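Local coordinates for hypothetical protein Atu0636 (Agrobacterium tumefaciens, PDB 2OZV) that is of unknown function but is predicted to act as an O-methyltransferase, probably transferring methyl groups from S-adenosylmethionine, at residues A37-D42 with H115-I120. Sequence-based numbering, arbitrary orientation.
Sequences ACRIAD and HFHHVI
Arg39 runs along the segment 115-120, touching Phe116 and His117 with its CB and reaching His115 with its far end. CB lies 4.0 Å from Phe116 CD1 and 3.8 Å from His117 ND1. CD stands just outside the rim of the His115 imidazole, nearest NE2, and NE lies above the ring, toward its rim; the bend at chi3 (-63°) lets the guanidinium settle flat there, the planes 19° apart. NE and NH2 both grip His115 O side-on, each at 2.9 Å, with the oxygen in the guanidinium plane. The other face of the guanidinium has His117 CE1 over its centre. The His117 side chain stands in for a backbone acceptor: Arg39 N donates to ND1 at 2.9 Å, nearly in the imidazole plane, while Arg39 O receives both His117 N and, at a longer 3.3 Å, His118 N. The chain turns a corner at His117, and regular parallel pairing follows, with Ala41 N bonded to His118 O and Ala41 O to Ile120 N at 2.8 Å. Ala41 CB sits 3.5 Å from the centroid of the Phe116 ring, almost on its normal, in a CH-pi contact; His115 CD2 lies over the opposite face. On the other side of the sheet Ile40 lies alongside His118, whose NE2 is hydrogen-bonded to Asp34 OD2, and Asp42 packs on Ile120 while its OD2 accepts from Gly51 N. Strands 38-42 and 116-121 are neighbours in a sheet whose 3-2-1-4-5-7-6 order is that of Rossmann-like class I methyltransferases, consistent with the predicted activity; Asp42 leads into a glycine-rich turn that probably helps form the cofactor site. Two bonds and a stacked ring would hold the guanidinium against rotation, and ND1 accepting from Arg39 N points to a neutral His117 with its hydrogen on NE2, probably helped by the guanidinium close by.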
loop_
_atom_site.group_PDB
_atom_site.type_symbol
_atom_site.label_atom_id
_atom_site.label_comp_id
_atom_site.label_asym_id
_atom_site.label_seq_id
_atom_site.Cartn_x
_atom_site.Cartn_y
_atom_site.Cartn_z
ATOM N N ALA B 37 20.594 22.544 -10.991
ATOM C CA ALA B 37 20.207 22.511 -12.371
ATOM C C ALA B 37 19.958 21.030 -12.580
ATOM O O ALA B 37 20.774 20.174 -12.175
ATOM C CB ALA B 37 21.309 23.028 -13.290
ATOM N N CYS B 38 18.787 20.720 -13.096
ATOM C CA CYS B 38 18.428 19.321 -13.283
ATOM C C CYS B 38 17.520 19.259 -14.467
ATOM O O CYS B 38 16.939 20.279 -14.877
ATOM C CB CYS B 38 17.762 18.713 -12.043
ATOM S SG CYS B 38 16.271 19.563 -11.520
ATOM N N ARG B 39 17.422 18.062 -15.031
ATOM C CA ARG B 39 16.642 17.823 -16.217
ATOM C C ARG B 39 15.509 16.902 -15.822
ATOM O O ARG B 39 15.745 15.853 -15.207
ATOM C CB ARG B 39 17.508 17.199 -17.309
ATOM C CG ARG B 39 18.650 18.163 -17.818
ATOM C CD ARG B 39 19.398 17.579 -18.974
ATOM N NE ARG B 39 20.111 16.334 -18.648
ATOM C CZ ARG B 39 21.427 16.234 -18.454
ATOM N NH1 ARG B 39 22.215 17.311 -18.525
ATOM N NH2 ARG B 39 21.971 15.052 -18.198
ATOM N N ILE B 40 14.292 17.311 -16.160
ATOM C CA ILE B 40 13.095 16.578 -15.733
ATOM C C ILE B 40 12.261 16.207 -16.943
ATOM O O ILE B 40 11.977 17.066 -17.776
ATOM C CB ILE B 40 12.255 17.444 -14.776
ATOM C CG1 ILE B 40 13.063 17.776 -13.507
ATOM C CG2 ILE B 40 10.924 16.686 -14.420
ATOM C CD1 ILE B 40 12.705 19.072 -12.935
ATOM N N ALA B 41 11.862 14.938 -17.048
ATOM C CA ALA B 41 10.926 14.502 -18.089
ATOM C C ALA B 41 9.548 14.295 -17.477
ATOM O O ALA B 41 9.435 13.648 -16.425
ATOM C CB ALA B 41 11.401 13.197 -18.753
ATOM N N ASP B 42 8.522 14.840 -18.136
ATOM C CA ASP B 42 7.122 14.627 -17.754
ATOM C C ASP B 42 6.542 13.740 -18.841
ATOM O O ASP B 42 6.390 14.178 -19.993
ATOM C CB ASP B 42 6.415 16.000 -17.655
ATOM C CG ASP B 42 4.947 15.926 -17.211
ATOM O OD1 ASP B 42 4.369 14.828 -17.181
ATOM O OD2 ASP B 42 4.380 17.030 -16.974
ATOM N N HIS B 115 19.556 10.246 -19.347
ATOM C CA HIS B 115 19.682 11.677 -19.551
ATOM C C HIS B 115 19.032 12.501 -18.437
ATOM O O HIS B 115 19.510 13.587 -18.117
ATOM C CB HIS B 115 19.055 12.031 -20.899
ATOM C CG HIS B 115 19.071 13.489 -21.234
ATOM N ND1 HIS B 115 20.218 14.153 -21.630
ATOM C CD2 HIS B 115 18.069 14.397 -21.283
ATOM C CE1 HIS B 115 19.914 15.412 -21.901
ATOM N NE2 HIS B 115 18.616 15.585 -21.702
ATOM N N PHE B 116 17.934 11.991 -17.860
ATOM C CA PHE B 116 17.115 12.793 -16.947
ATOM C C PHE B 116 17.402 12.502 -15.488
ATOM O O PHE B 116 17.609 11.343 -15.110
ATOM C CB PHE B 116 15.626 12.542 -17.234
ATOM C CG PHE B 116 15.166 13.104 -18.573
ATOM C CD1 PHE B 116 14.913 14.488 -18.728
ATOM C CD2 PHE B 116 14.991 12.245 -19.675
ATOM C CE1 PHE B 116 14.484 15.015 -19.955
ATOM C CE2 PHE B 116 14.566 12.755 -20.914
ATOM C CZ PHE B 116 14.320 14.148 -21.063
ATOM N N HIS B 117 17.410 13.555 -14.669
ATOM C CA HIS B 117 17.571 13.416 -13.217
ATOM C C HIS B 117 16.265 13.000 -12.537
ATOM O O HIS B 117 16.287 12.432 -11.445
ATOM C CB HIS B 117 18.046 14.743 -12.633
ATOM C CG HIS B 117 19.364 15.205 -13.205
ATOM N ND1 HIS B 117 19.446 16.200 -14.165
ATOM C CD2 HIS B 117 20.632 14.785 -12.980
ATOM C CE1 HIS B 117 20.722 16.389 -14.482
ATOM N NE2 HIS B 117 21.459 15.541 -13.781
ATOM N N HIS B 118 15.144 13.357 -13.172
ATOM C CA HIS B 118 13.808 13.048 -12.657
ATOM C C HIS B 118 12.938 12.673 -13.815
ATOM O O HIS B 118 12.974 13.312 -14.884
ATOM C CB HIS B 118 13.181 14.287 -11.982
ATOM C CG HIS B 118 13.918 14.729 -10.770
ATOM N ND1 HIS B 118 13.608 14.274 -9.505
ATOM C CD2 HIS B 118 14.945 15.608 -10.616
ATOM C CE1 HIS B 118 14.438 14.814 -8.628
ATOM N NE2 HIS B 118 15.260 15.626 -9.276
ATOM N N VAL B 119 12.104 11.660 -13.609
ATOM C CA VAL B 119 10.995 11.406 -14.515
ATOM C C VAL B 119 9.716 11.396 -13.687
ATOM O O VAL B 119 9.656 10.715 -12.665
ATOM C CB VAL B 119 11.134 10.062 -15.265
ATOM C CG1 VAL B 119 9.965 9.846 -16.195
ATOM C CG2 VAL B 119 12.475 10.060 -16.078
ATOM N N ILE B 120 8.756 12.193 -14.117
ATOM C CA ILE B 120 7.463 12.268 -13.454
ATOM C C ILE B 120 6.324 11.785 -14.328
ATOM O O ILE B 120 6.325 11.963 -15.563
ATOM C CB ILE B 120 7.198 13.697 -12.874
ATOM C CG1 ILE B 120 6.811 14.714 -13.958
ATOM C CG2 ILE B 120 8.447 14.204 -12.088
ATOM C CD1 ILE B 120 6.575 16.153 -13.392
#